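Local atomic coordinates of alpha-1,3-glucanase (Bacillus circulans, PDB entry 5ZRU), a protein that hydrolyses the alpha-1,3 linkages of glucan through the catalytic unit that forms this chain, in a protein that probably also binds carbohydrate. Residues D376-W381 / N399-N404; W405-I410 / A433-T438; L424-V429 / T457-G462; A474-A479 / A501-Y506. All coordinates share one frame; numbering follows the deposited sequence.

All four contacts join successive coils in the parallel beta-helix part of the chain. Interaction 1 comes first, closing a loop of 17 residues between 376-381 and 399-404 and linking two different faces of the helix. The chain runs straight on into interaction 2, which closes 22 residues by bringing 405-410 against 433-438 at a corner. Within that loop lies 424-429, which pairs with 457-462 across 27 residues in interaction 3; interactions 2 and 3 therefore cross. Interaction 4, 474-479 with 501-506, closes 21 residues and follows in series. No contact nests within another. Strand 435-437 lies beside strand 475-478, and a salt bridge, Asp376 to Arg435, joins interactions 1 and 2.

Interaction 1: residues D376-W381 / N399-N404; sequences DGLAVW and NTIENN
Leu378 and Ile401 supply the apolar part of this buried contact, their CD1 methyls meeting at 3.7 Å. The two side chains cross obliquely, and each turns its first branch to the backbone N side, Leu378 with CG anti to the carbonyl carbon (chi1 -53°). The same methyl of Leu378 rests 3.6 Å from Asn399 ND2. That amide is nevertheless satisfied, because Asn399 ND2 binds the carbonyl of Val365 and OD1 accepts from the N of Ser368; a short amide suits a place where backbone groups need bridging.

No hydrogen bond crosses between the segments. Asn404 OD1 approaches Gly377 N at 3.5 Å, while ND2 of the same amide is held by the carbonyl of Asp375. Glycine fits position 377 because a CB there would come tight against both Asn404 OD1 and Ile401 CG2. Next to it, the carboxylate of Asp376 is engaged outside the segments by Arg435; Asp376 is a calcium ligand in a structure of this protein, though not in this model. Strands 378-381 and 400-402 belong to different faces of the coil, and the contact is the packing of one face against another in the interior of a right-handed parallel beta-helix.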
loop_
_atom_site.group_PDB
_atom_site.type_symbol
_atom_site.label_atom_id
_atom_site.label_comp_id
_atom_site.label_asym_id
_atom_site.label_seq_id
_atom_site.Cartn_x
_atom_site.Cartn_y
_atom_site.Cartn_z
ATOM N N ASP A 376 1.282 -0.828 -7.899
ATOM C CA ASP A 376 2.488 -1.163 -7.139
ATOM C C ASP A 376 2.466 -0.494 -5.771
ATOM O O ASP A 376 2.162 0.697 -5.658
ATOM C CB ASP A 376 3.741 -0.729 -7.897
ATOM C CG ASP A 376 3.913 -1.470 -9.200
ATOM O OD1 ASP A 376 4.054 -2.711 -9.163
ATOM O OD2 ASP A 376 3.893 -0.809 -10.260
ATOM N N GLY A 377 2.793 -1.262 -4.735
ATOM C CA GLY A 377 2.794 -0.725 -3.383
ATOM C C GLY A 377 3.810 0.392 -3.252
ATOM O O GLY A 377 3.480 1.519 -2.876
ATOM N N LEU A 378 5.055 0.078 -3.592
ATOM C CA LEU A 378 6.153 1.036 -3.609
ATOM C C LEU A 378 6.846 0.914 -4.957
ATOM O O LEU A 378 7.292 -0.177 -5.326
ATOM C CB LEU A 378 7.144 0.763 -2.470
ATOM C CG LEU A 378 6.567 0.668 -1.049
ATOM C CD1 LEU A 378 7.662 0.248 -0.080
ATOM C CD2 LEU A 378 5.934 1.995 -0.610
ATOM N N ALA A 379 6.944 2.017 -5.687
ATOM C CA ALA A 379 7.482 1.949 -7.038
ATOM C C ALA A 379 8.439 3.099 -7.305
ATOM O O ALA A 379 8.247 4.210 -6.806
ATOM C CB ALA A 379 6.361 1.984 -8.085
ATOM N N VAL A 380 9.447 2.828 -8.141
ATOM C CA VAL A 380 10.287 3.861 -8.744
ATOM C C VAL A 380 10.041 3.833 -10.250
ATOM O O VAL A 380 10.515 2.932 -10.951
ATOM C CB VAL A 380 11.779 3.662 -8.441
ATOM C CG1 VAL A 380 12.603 4.762 -9.142
ATOM C CG2 VAL A 380 12.018 3.683 -6.959
ATOM N N TRP A 381 9.315 4.815 -10.758
ATOM C CA TRP A 381 9.131 4.969 -12.204
ATOM C C TRP A 381 10.029 6.118 -12.654
ATOM O O TRP A 381 9.714 7.291 -12.438
ATOM C CB TRP A 381 7.664 5.221 -12.540
ATOM C CG TRP A 381 7.427 5.532 -13.999
ATOM C CD1 TRP A 381 8.254 5.249 -15.044
ATOM C CD2 TRP A 381 6.295 6.205 -14.554
ATOM N NE1 TRP A 381 7.709 5.701 -16.222
ATOM C CE2 TRP A 381 6.502 6.291 -15.950
ATOM C CE3 TRP A 381 5.124 6.737 -14.011
ATOM C CZ2 TRP A 381 5.585 6.896 -16.805
ATOM C CZ3 TRP A 381 4.206 7.331 -14.865
ATOM C CH2 TRP A 381 4.443 7.405 -16.248
ATOM N N ASN A 399 9.627 -2.347 5.477
ATOM C CA ASN A 399 8.200 -2.131 5.289
ATOM C C ASN A 399 7.458 -3.457 5.319
ATOM O O ASN A 399 8.018 -4.506 4.993
ATOM C CB ASN A 399 7.919 -1.425 3.961
ATOM C CG ASN A 399 8.624 -0.098 3.863
ATOM O OD1 ASN A 399 8.356 0.811 4.651
ATOM N ND2 ASN A 399 9.563 0.018 2.915
ATOM N N THR A 400 6.195 -3.398 5.731
ATOM C CA THR A 400 5.279 -4.527 5.648
ATOM C C THR A 400 4.233 -4.196 4.596
ATOM O O THR A 400 3.459 -3.247 4.760
ATOM C CB THR A 400 4.626 -4.824 6.996
ATOM O OG1 THR A 400 5.642 -5.192 7.938
ATOM C CG2 THR A 400 3.641 -5.968 6.855
ATOM N N ILE A 401 4.223 -4.975 3.522
ATOM C CA ILE A 401 3.471 -4.668 2.313
ATOM C C ILE A 401 2.496 -5.817 2.104
ATOM O O ILE A 401 2.901 -6.921 1.721
ATOM C CB ILE A 401 4.402 -4.478 1.108
ATOM C CG1 ILE A 401 5.441 -3.405 1.461
ATOM C CG2 ILE A 401 3.599 -4.106 -0.155
ATOM C CD1 ILE A 401 6.566 -3.280 0.481
ATOM N N GLU A 402 1.214 -5.557 2.349
ATOM C CA GLU A 402 0.197 -6.597 2.443
ATOM C C GLU A 402 -0.978 -6.301 1.521
ATOM O O GLU A 402 -1.343 -5.144 1.313
ATOM C CB GLU A 402 -0.324 -6.711 3.880
ATOM C CG GLU A 402 0.717 -7.161 4.913
ATOM C CD GLU A 402 0.307 -6.814 6.331
ATOM O OE1 GLU A 402 -0.155 -5.669 6.558
ATOM O OE2 GLU A 402 0.435 -7.681 7.223
ATOM N N ASN A 403 -1.573 -7.370 0.984
ATOM C CA ASN A 403 -2.888 -7.338 0.331
ATOM C C ASN A 403 -2.922 -6.464 -0.919
ATOM O O ASN A 403 -3.982 -5.961 -1.293
ATOM C CB ASN A 403 -3.988 -6.895 1.297
ATOM C CG ASN A 403 -4.085 -7.786 2.519
ATOM O OD1 ASN A 403 -3.808 -7.344 3.633
ATOM N ND2 ASN A 403 -4.474 -9.042 2.320
ATOM N N ASN A 404 -1.774 -6.277 -1.577
ATOM C CA ASN A 404 -1.763 -5.625 -2.886
ATOM C C ASN A 404 -2.734 -6.359 -3.807
ATOM O O ASN A 404 -2.758 -7.590 -3.829
ATOM C CB ASN A 404 -0.359 -5.669 -3.480
ATOM C CG ASN A 404 0.100 -4.336 -3.981
ATOM O OD1 ASN A 404 0.513 -3.498 -3.191
ATOM N ND2 ASN A 404 0.029 -4.121 -5.284
#

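Interaction 2: residues W405-I410 / A433-T438; sequences WRAAGI and AIRMNT
Ile410 and Ile434 form a parallel bridge at a corner of the chain, where Ile410 N donates to Ala433 O at 2.9 Å and Ile410 O accepts from Arg435 N, also at 2.9 Å. The second bond is the straighter, at 160° about the hydrogen, and the CA-H of Ile434 also points at Ile410 O. Gly409 suits the turn because a CB on it would collide with Ala433 O. The two isoleucines then send their side chains to the same face, CB of Ile410 lying 4.5 Å from CG1 of Ile434, and both pack on Ile425 of strand 424-426.

On the other side Arg435 carries the contact. Its CG stands between the backbone N and the carbonyl carbon (chi1 79°), and the chain is extended from CG to NE. The aliphatic part slides past Ala408, whose CB is 3.5 Å from Arg435 CG. Farther out, Ala407 CB sits over one face of the guanidinium, offset toward its rim, with NH2 of Arg435 at 3.5 Å. Small methyls suit both places, since they leave room for the arginine to lie close. Arg435 NH2 makes a salt bridge with Asp376 OD2, and the other oxygen of Asp376 takes the N of Ala408. A calcium ion bound by Asp352 and Asp375 lies close by. The arrangement is thus a corner where the coil turns from one face to the next, set beside a calcium site.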
loop_
_atom_site.group_PDB
_atom_site.type_symbol
_atom_site.label_atom_id
_atom_site.label_comp_id
_atom_site.label_asym_id
_atom_site.label_seq_id
_atom_site.Cartn_x
_atom_site.Cartn_y
_atom_site.Cartn_z
ATOM N N TRP A 405 -3.582 -5.623 -4.538
ATOM C CA TRP A 405 -4.528 -6.280 -5.443
ATOM C C TRP A 405 -4.277 -5.952 -6.911
ATOM O O TRP A 405 -5.108 -6.280 -7.763
ATOM C CB TRP A 405 -5.979 -5.966 -5.068
ATOM C CG TRP A 405 -6.326 -4.547 -4.693
ATOM C CD1 TRP A 405 -6.234 -3.979 -3.451
ATOM C CD2 TRP A 405 -6.864 -3.537 -5.558
ATOM N NE1 TRP A 405 -6.674 -2.678 -3.494
ATOM C CE2 TRP A 405 -7.064 -2.381 -4.778
ATOM C CE3 TRP A 405 -7.190 -3.500 -6.916
ATOM C CZ2 TRP A 405 -7.559 -1.192 -5.314
ATOM C CZ3 TRP A 405 -7.698 -2.315 -7.451
ATOM C CH2 TRP A 405 -7.879 -1.179 -6.650
ATOM N N ARG A 406 -3.156 -5.321 -7.225
ATOM C CA ARG A 406 -2.739 -5.166 -8.610
ATOM C C ARG A 406 -1.233 -4.972 -8.636
ATOM O O ARG A 406 -0.676 -4.315 -7.753
ATOM C CB ARG A 406 -3.436 -3.974 -9.279
ATOM C CG ARG A 406 -2.960 -3.733 -10.707
ATOM C CD ARG A 406 -3.696 -2.583 -11.363
ATOM N NE ARG A 406 -3.261 -2.434 -12.743
ATOM C CZ ARG A 406 -3.797 -1.581 -13.604
ATOM N NH1 ARG A 406 -4.791 -0.795 -13.218
ATOM N NH2 ARG A 406 -3.333 -1.513 -14.850
ATOM N N ALA A 407 -0.586 -5.547 -9.644
ATOM C CA ALA A 407 0.856 -5.338 -9.885
ATOM C C ALA A 407 1.632 -5.912 -8.692
ATOM O O ALA A 407 1.332 -7.027 -8.243
ATOM C CB ALA A 407 1.137 -3.869 -10.200
ATOM N N ALA A 408 2.640 -5.209 -8.165
ATOM C CA ALA A 408 3.565 -5.820 -7.219
ATOM C C ALA A 408 3.672 -5.012 -5.932
ATOM O O ALA A 408 3.399 -3.814 -5.896
ATOM C CB ALA A 408 4.959 -5.979 -7.836
ATOM N N GLY A 409 4.118 -5.681 -4.865
ATOM C CA GLY A 409 4.396 -4.964 -3.630
ATOM C C GLY A 409 5.489 -3.919 -3.786
ATOM O O GLY A 409 5.368 -2.797 -3.283
ATOM N N ILE A 410 6.574 -4.272 -4.480
ATOM C CA ILE A 410 7.694 -3.371 -4.731
ATOM C C ILE A 410 8.071 -3.486 -6.196
ATOM O O ILE A 410 8.145 -4.599 -6.729
ATOM C CB ILE A 410 8.914 -3.708 -3.846
ATOM C CG1 ILE A 410 8.568 -3.526 -2.366
ATOM C CG2 ILE A 410 10.136 -2.876 -4.266
ATOM C CD1 ILE A 410 9.723 -3.842 -1.426
ATOM N N ALA A 433 5.262 -10.153 -5.338
ATOM C CA ALA A 433 5.853 -9.395 -4.242
ATOM C C ALA A 433 6.803 -8.337 -4.777
ATOM O O ALA A 433 6.817 -7.200 -4.292
ATOM C CB ALA A 433 6.593 -10.313 -3.272
ATOM N N ILE A 434 7.589 -8.695 -5.792
ATOM C CA ILE A 434 8.603 -7.836 -6.386
ATOM C C ILE A 434 8.500 -7.967 -7.899
ATOM O O ILE A 434 8.432 -9.086 -8.418
ATOM C CB ILE A 434 10.024 -8.233 -5.938
ATOM C CG1 ILE A 434 10.251 -7.926 -4.461
ATOM C CG2 ILE A 434 11.077 -7.533 -6.798
ATOM C CD1 ILE A 434 11.487 -8.610 -3.918
ATOM N N ARG A 435 8.515 -6.835 -8.610
ATOM C CA ARG A 435 8.590 -6.899 -10.060
ATOM C C ARG A 435 9.538 -5.829 -10.584
ATOM O O ARG A 435 9.744 -4.779 -9.964
ATOM C CB ARG A 435 7.205 -6.770 -10.728
ATOM C CG ARG A 435 6.649 -5.350 -10.839
ATOM C CD ARG A 435 5.324 -5.365 -11.598
ATOM N NE ARG A 435 4.705 -4.041 -11.632
ATOM C CZ ARG A 435 3.847 -3.648 -12.567
ATOM N NH1 ARG A 435 3.505 -4.476 -13.551
ATOM N NH2 ARG A 435 3.334 -2.423 -12.526
ATOM N N MET A 436 10.146 -6.131 -11.724
ATOM C CA MET A 436 10.857 -5.137 -12.514
ATOM C C MET A 436 10.417 -5.324 -13.954
ATOM O O MET A 436 10.245 -6.461 -14.397
ATOM C CB MET A 436 12.372 -5.297 -12.395
ATOM C CG MET A 436 12.901 -5.228 -10.961
ATOM S SD MET A 436 14.694 -5.471 -10.881
ATOM C CE MET A 436 15.303 -4.018 -11.728
ATOM N N ASN A 437 10.209 -4.228 -14.676
ATOM C CA ASN A 437 10.023 -4.352 -16.117
ATOM C C ASN A 437 10.571 -3.103 -16.790
ATOM O O ASN A 437 10.941 -2.129 -16.131
ATOM C CB ASN A 437 8.551 -4.632 -16.498
ATOM C CG ASN A 437 7.601 -3.456 -16.254
ATOM O OD1 ASN A 437 7.931 -2.295 -16.466
ATOM N ND2 ASN A 437 6.375 -3.782 -15.832
ATOM N N THR A 438 10.635 -3.152 -18.124
ATOM C CA THR A 438 11.021 -1.999 -18.926
ATOM C C THR A 438 9.869 -1.556 -19.827
ATOM O O THR A 438 10.090 -1.023 -20.917
ATOM C CB THR A 438 12.283 -2.297 -19.744
ATOM O OG1 THR A 438 12.094 -3.486 -20.533
ATOM C CG2 THR A 438 13.481 -2.521 -18.816
#

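Interaction 3: residues L424-V429 / T457-G462; sequences LIVDTV and TIINSG
Asp427 and Asn460 adopt matching torsions, each with CG anti to the carbonyl carbon (chi1 -71° and -61°); this sets each CG beside its backbone N, and the two side chains lie side by side. Their carboxylate and amide planes are only 10° apart, and Asn460 ND2 donates to the syn lone pair of Asp427 OD1 at 2.9 Å. Both backbones have positive phi, a conformation that aspartate and asparagine tolerate well. Asp427 OD1 also accepts from Gln52, and OD2 from the N of Gly51, in the N-terminal domain. An alanine in place of Asp427 would probably leave Asn460 ND2 without this acceptor and loosen the tie to Gly51 and Gln52.

Ile459 O is gripped twice, by Asp427 N at 2.9 Å and by Ser461 OG at 3.1 Å, the hydroxyl standing above the carbonyl plane. Val426 CG1 lies 4.0 Å from Ile459 CB, and Leu424 CD1 is 3.9 Å from Thr457 CB; beta-branched Val426, Thr457 and Ile459 suit extended strands.

Strand 424-426 runs nearly parallel to 457-459 and is flanked on its other edge by strand 400-402. Ile425 and Ile458 occupy the opposite face from Val426, both touching Ala433, while strand 487-495 continues the pairing beyond 451-459.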
loop_
_atom_site.group_PDB
_atom_site.type_symbol
_atom_site.label_atom_id
_atom_site.label_comp_id
_atom_site.label_asym_id
_atom_site.label_seq_id
_atom_site.Cartn_x
_atom_site.Cartn_y
_atom_site.Cartn_z
ATOM N N LEU A 424 8.710 -7.257 4.378
ATOM C CA LEU A 424 7.800 -8.387 4.526
ATOM C C LEU A 424 6.644 -8.137 3.573
ATOM O O LEU A 424 5.971 -7.104 3.670
ATOM C CB LEU A 424 7.312 -8.512 5.979
ATOM C CG LEU A 424 6.222 -9.524 6.347
ATOM C CD1 LEU A 424 6.670 -10.952 6.040
ATOM C CD2 LEU A 424 5.852 -9.377 7.830
ATOM N N ILE A 425 6.440 -9.047 2.623
ATOM C CA ILE A 425 5.483 -8.837 1.547
ATOM C C ILE A 425 4.564 -10.045 1.519
ATOM O O ILE A 425 5.025 -11.163 1.260
ATOM C CB ILE A 425 6.179 -8.641 0.186
ATOM C CG1 ILE A 425 7.273 -7.570 0.297
ATOM C CG2 ILE A 425 5.152 -8.207 -0.865
ATOM C CD1 ILE A 425 8.147 -7.434 -0.956
ATOM N N VAL A 426 3.269 -9.827 1.777
ATOM C CA VAL A 426 2.337 -10.914 2.078
ATOM C C VAL A 426 1.035 -10.737 1.301
ATOM O O VAL A 426 0.483 -9.634 1.240
ATOM C CB VAL A 426 2.037 -10.984 3.590
ATOM C CG1 VAL A 426 1.183 -12.219 3.922
ATOM C CG2 VAL A 426 3.324 -10.991 4.392
ATOM N N ASP A 427 0.540 -11.836 0.715
ATOM C CA ASP A 427 -0.842 -11.929 0.220
ATOM C C ASP A 427 -1.133 -10.996 -0.964
ATOM O O ASP A 427 -2.157 -10.314 -0.993
ATOM C CB ASP A 427 -1.841 -11.663 1.356
ATOM C CG ASP A 427 -1.888 -12.782 2.370
ATOM O OD1 ASP A 427 -1.536 -13.920 2.006
ATOM O OD2 ASP A 427 -2.290 -12.522 3.526
ATOM N N THR A 428 -0.253 -10.985 -1.963
ATOM C CA THR A 428 -0.579 -10.213 -3.159
ATOM C C THR A 428 -1.665 -10.924 -3.961
ATOM O O THR A 428 -1.821 -12.146 -3.892
ATOM C CB THR A 428 0.653 -9.984 -4.047
ATOM O OG1 THR A 428 1.121 -11.234 -4.562
ATOM C CG2 THR A 428 1.768 -9.313 -3.259
ATOM N N VAL A 429 -2.425 -10.141 -4.725
ATOM C CA VAL A 429 -3.493 -10.658 -5.576
ATOM C C VAL A 429 -3.257 -10.155 -6.990
ATOM O O VAL A 429 -3.104 -8.949 -7.203
ATOM C CB VAL A 429 -4.891 -10.234 -5.080
ATOM C CG1 VAL A 429 -5.955 -10.645 -6.098
ATOM C CG2 VAL A 429 -5.193 -10.860 -3.707
ATOM N N THR A 457 11.108 -11.414 3.284
ATOM C CA THR A 457 10.217 -12.564 3.357
ATOM C C THR A 457 8.977 -12.287 2.523
ATOM O O THR A 457 8.366 -11.220 2.646
ATOM C CB THR A 457 9.827 -12.859 4.806
ATOM O OG1 THR A 457 11.009 -13.208 5.529
ATOM C CG2 THR A 457 8.823 -14.017 4.888
ATOM N N ILE A 458 8.628 -13.247 1.669
ATOM C CA ILE A 458 7.521 -13.146 0.728
ATOM C C ILE A 458 6.596 -14.314 1.004
ATOM O O ILE A 458 7.061 -15.456 1.104
ATOM C CB ILE A 458 8.022 -13.188 -0.729
ATOM C CG1 ILE A 458 8.845 -11.942 -1.054
ATOM C CG2 ILE A 458 6.852 -13.402 -1.686
ATOM C CD1 ILE A 458 9.708 -12.087 -2.324
ATOM N N ILE A 459 5.295 -14.043 1.131
ATOM C CA ILE A 459 4.338 -15.062 1.559
ATOM C C ILE A 459 3.083 -14.983 0.696
ATOM O O ILE A 459 2.511 -13.902 0.523
ATOM C CB ILE A 459 3.966 -14.908 3.051
ATOM C CG1 ILE A 459 5.212 -14.963 3.936
ATOM C CG2 ILE A 459 2.972 -16.001 3.485
ATOM C CD1 ILE A 459 4.917 -14.745 5.428
ATOM N N ASN A 460 2.656 -16.131 0.159
ATOM C CA ASN A 460 1.369 -16.253 -0.534
ATOM C C ASN A 460 1.270 -15.321 -1.739
ATOM O O ASN A 460 0.191 -14.809 -2.050
ATOM C CB ASN A 460 0.191 -15.981 0.410
ATOM C CG ASN A 460 0.122 -16.941 1.569
ATOM O OD1 ASN A 460 0.595 -18.068 1.491
ATOM N ND2 ASN A 460 -0.486 -16.490 2.665
ATOM N N SER A 461 2.381 -15.099 -2.435
ATOM C CA SER A 461 2.408 -14.126 -3.521
ATOM C C SER A 461 2.671 -14.818 -4.860
ATOM O O SER A 461 2.752 -16.044 -4.954
ATOM C CB SER A 461 3.443 -13.034 -3.226
ATOM O OG SER A 461 3.053 -12.318 -2.059
ATOM N N GLY A 462 2.810 -14.016 -5.913
ATOM C CA GLY A 462 2.734 -14.537 -7.261
ATOM C C GLY A 462 1.283 -14.760 -7.651
ATOM O O GLY A 462 0.365 -14.626 -6.844
HETATM O O HOH W 1 -2.777 -13.682 -1.929
#

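Interaction 4: residues A474-A479 / A501-Y506; sequences AIDLEA and AIQFGY
Glu478 reaches out beside Tyr506 with CG anti to its backbone N (chi1 178°), and the chain stays extended to CD. Its CG comes 3.4 Å from CD1 of Tyr506, and its CD lies over one face of the ring, the carboxylate turned 30° from the ring plane. The acid end is held by Arg472 through OE1 and Ser480 through OE2. An alanine at Glu478 would probably uncover that face of the tyrosine ring and leave Ser480 OG and Arg472 each short of a partner.

Asp476 and Gln503 also extend side by side, both with CG anti to the backbone N. Asp476 OD2 is 3.0 Å from Gln503 NE2, but the angle is too poor for a hydrogen bond. The planes of the carboxylate and the amide are 68° apart. Each has other partners instead: Asp476 binds Gly473 N and Arg472, and Gln503 NE2 binds the carbonyl of Glu471.

The other face is apolar. Leu477 and Phe504 both put CG beside the backbone N, and Leu477 CD1 lies 3.7 Å from Phe504 CE2; Ile475 and Ile502 repeat the pairing, CB to CG1 at 4.5 Å. Five backbone hydrogen bonds join the strands, from Ile475 N to Ala501 O at 2.9 Å through to Ala479 N to Gly505 O at 2.9 Å. With the apolar residues meeting Phe489, Phe515 and Phe510, the whole is the in-register stacking of parallel strands, like residue over like, from one coil to the next.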
loop_
_atom_site.group_PDB
_atom_site.type_symbol
_atom_site.label_atom_id
_atom_site.label_comp_id
_atom_site.label_asym_id
_atom_site.label_seq_id
_atom_site.Cartn_x
_atom_site.Cartn_y
_atom_site.Cartn_z
ATOM N N ALA A 474 6.314 -14.803 -7.861
ATOM C CA ALA A 474 6.438 -14.064 -6.607
ATOM C C ALA A 474 7.486 -12.967 -6.757
ATOM O O ALA A 474 7.313 -11.846 -6.259
ATOM C CB ALA A 474 6.793 -15.018 -5.458
ATOM N N ILE A 475 8.578 -13.279 -7.445
ATOM C CA ILE A 475 9.501 -12.294 -8.003
ATOM C C ILE A 475 9.365 -12.391 -9.512
ATOM O O ILE A 475 9.555 -13.472 -10.081
ATOM C CB ILE A 475 10.951 -12.558 -7.569
ATOM C CG1 ILE A 475 11.094 -12.466 -6.046
ATOM C CG2 ILE A 475 11.915 -11.600 -8.276
ATOM C CD1 ILE A 475 12.524 -12.777 -5.555
ATOM N N ASP A 476 9.044 -11.274 -10.168
ATOM C CA ASP A 476 8.738 -11.292 -11.597
ATOM C C ASP A 476 9.604 -10.279 -12.325
ATOM O O ASP A 476 9.544 -9.078 -12.038
ATOM C CB ASP A 476 7.252 -11.016 -11.854
ATOM C CG ASP A 476 6.827 -11.421 -13.251
ATOM O OD1 ASP A 476 6.951 -10.597 -14.190
ATOM O OD2 ASP A 476 6.415 -12.584 -13.415
ATOM N N LEU A 477 10.387 -10.758 -13.283
ATOM C CA LEU A 477 11.282 -9.913 -14.051
ATOM C C LEU A 477 10.905 -10.010 -15.522
ATOM O O LEU A 477 10.859 -11.107 -16.090
ATOM C CB LEU A 477 12.741 -10.324 -13.833
ATOM C CG LEU A 477 13.176 -10.460 -12.362
ATOM C CD1 LEU A 477 14.614 -10.967 -12.276
ATOM C CD2 LEU A 477 13.040 -9.124 -11.621
ATOM N N GLU A 478 10.662 -8.861 -16.137
ATOM C CA GLU A 478 10.126 -8.801 -17.493
ATOM C C GLU A 478 10.986 -7.842 -18.304
ATOM O O GLU A 478 11.007 -6.641 -18.026
ATOM C CB GLU A 478 8.667 -8.353 -17.473
ATOM C CG GLU A 478 8.048 -8.210 -18.845
ATOM C CD GLU A 478 6.667 -7.577 -18.781
ATOM O OE1 GLU A 478 5.796 -8.117 -18.065
ATOM O OE2 GLU A 478 6.471 -6.522 -19.423
ATOM N N ALA A 479 11.703 -8.369 -19.292
ATOM C CA ALA A 479 12.518 -7.532 -20.173
ATOM C C ALA A 479 11.653 -7.163 -21.374
ATOM O O ALA A 479 11.835 -7.634 -22.496
ATOM C CB ALA A 479 13.807 -8.238 -20.571
ATOM N N ALA A 501 7.812 -19.316 -8.210
ATOM C CA ALA A 501 8.431 -18.385 -7.264
ATOM C C ALA A 501 9.196 -17.272 -7.979
ATOM O O ALA A 501 9.071 -16.095 -7.627
ATOM C CB ALA A 501 9.360 -19.139 -6.304
ATOM N N ILE A 502 10.016 -17.619 -8.963
ATOM C CA ILE A 502 10.831 -16.641 -9.680
ATOM C C ILE A 502 10.585 -16.824 -11.171
ATOM O O ILE A 502 10.723 -17.940 -11.685
ATOM C CB ILE A 502 12.327 -16.802 -9.355
ATOM C CG1 ILE A 502 12.553 -16.705 -7.847
ATOM C CG2 ILE A 502 13.151 -15.740 -10.069
ATOM C CD1 ILE A 502 13.961 -17.092 -7.441
ATOM N N GLN A 503 10.227 -15.732 -11.859
ATOM C CA GLN A 503 9.778 -15.773 -13.255
ATOM C C GLN A 503 10.525 -14.736 -14.086
ATOM O O GLN A 503 10.617 -13.567 -13.686
ATOM C CB GLN A 503 8.260 -15.525 -13.342
ATOM C CG GLN A 503 7.696 -15.296 -14.748
ATOM C CD GLN A 503 6.168 -15.329 -14.763
ATOM O OE1 GLN A 503 5.560 -16.121 -14.053
ATOM N NE2 GLN A 503 5.549 -14.467 -15.570
ATOM N N PHE A 504 11.057 -15.167 -15.240
ATOM C CA PHE A 504 11.753 -14.317 -16.202
ATOM C C PHE A 504 11.073 -14.435 -17.556
ATOM O O PHE A 504 10.813 -15.546 -18.016
ATOM C CB PHE A 504 13.220 -14.731 -16.462
ATOM C CG PHE A 504 14.105 -14.790 -15.262
ATOM C CD1 PHE A 504 14.014 -15.842 -14.363
ATOM C CD2 PHE A 504 15.113 -13.853 -15.094
ATOM C CE1 PHE A 504 14.880 -15.921 -13.284
ATOM C CE2 PHE A 504 15.985 -13.938 -14.008
ATOM C CZ PHE A 504 15.857 -14.965 -13.113
ATOM N N GLY A 505 10.863 -13.313 -18.234
ATOM C CA GLY A 505 10.343 -13.418 -19.584
ATOM C C GLY A 505 10.417 -12.125 -20.367
ATOM O O GLY A 505 10.929 -11.109 -19.890
ATOM N N TYR A 506 9.855 -12.194 -21.584
ATOM C CA TYR A 506 10.018 -11.233 -22.677
ATOM C C TYR A 506 11.471 -11.223 -23.140
ATOM O O TYR A 506 12.333 -11.838 -22.502
ATOM C CB TYR A 506 9.503 -9.839 -22.285
ATOM C CG TYR A 506 7.982 -9.820 -22.273
ATOM C CD1 TYR A 506 7.282 -10.438 -21.252
ATOM C CD2 TYR A 506 7.253 -9.238 -23.307
ATOM C CE1 TYR A 506 5.897 -10.461 -21.226
ATOM C CE2 TYR A 506 5.851 -9.263 -23.298
ATOM C CZ TYR A 506 5.185 -9.878 -22.245
ATOM O OH TYR A 506 3.807 -9.925 -22.190
#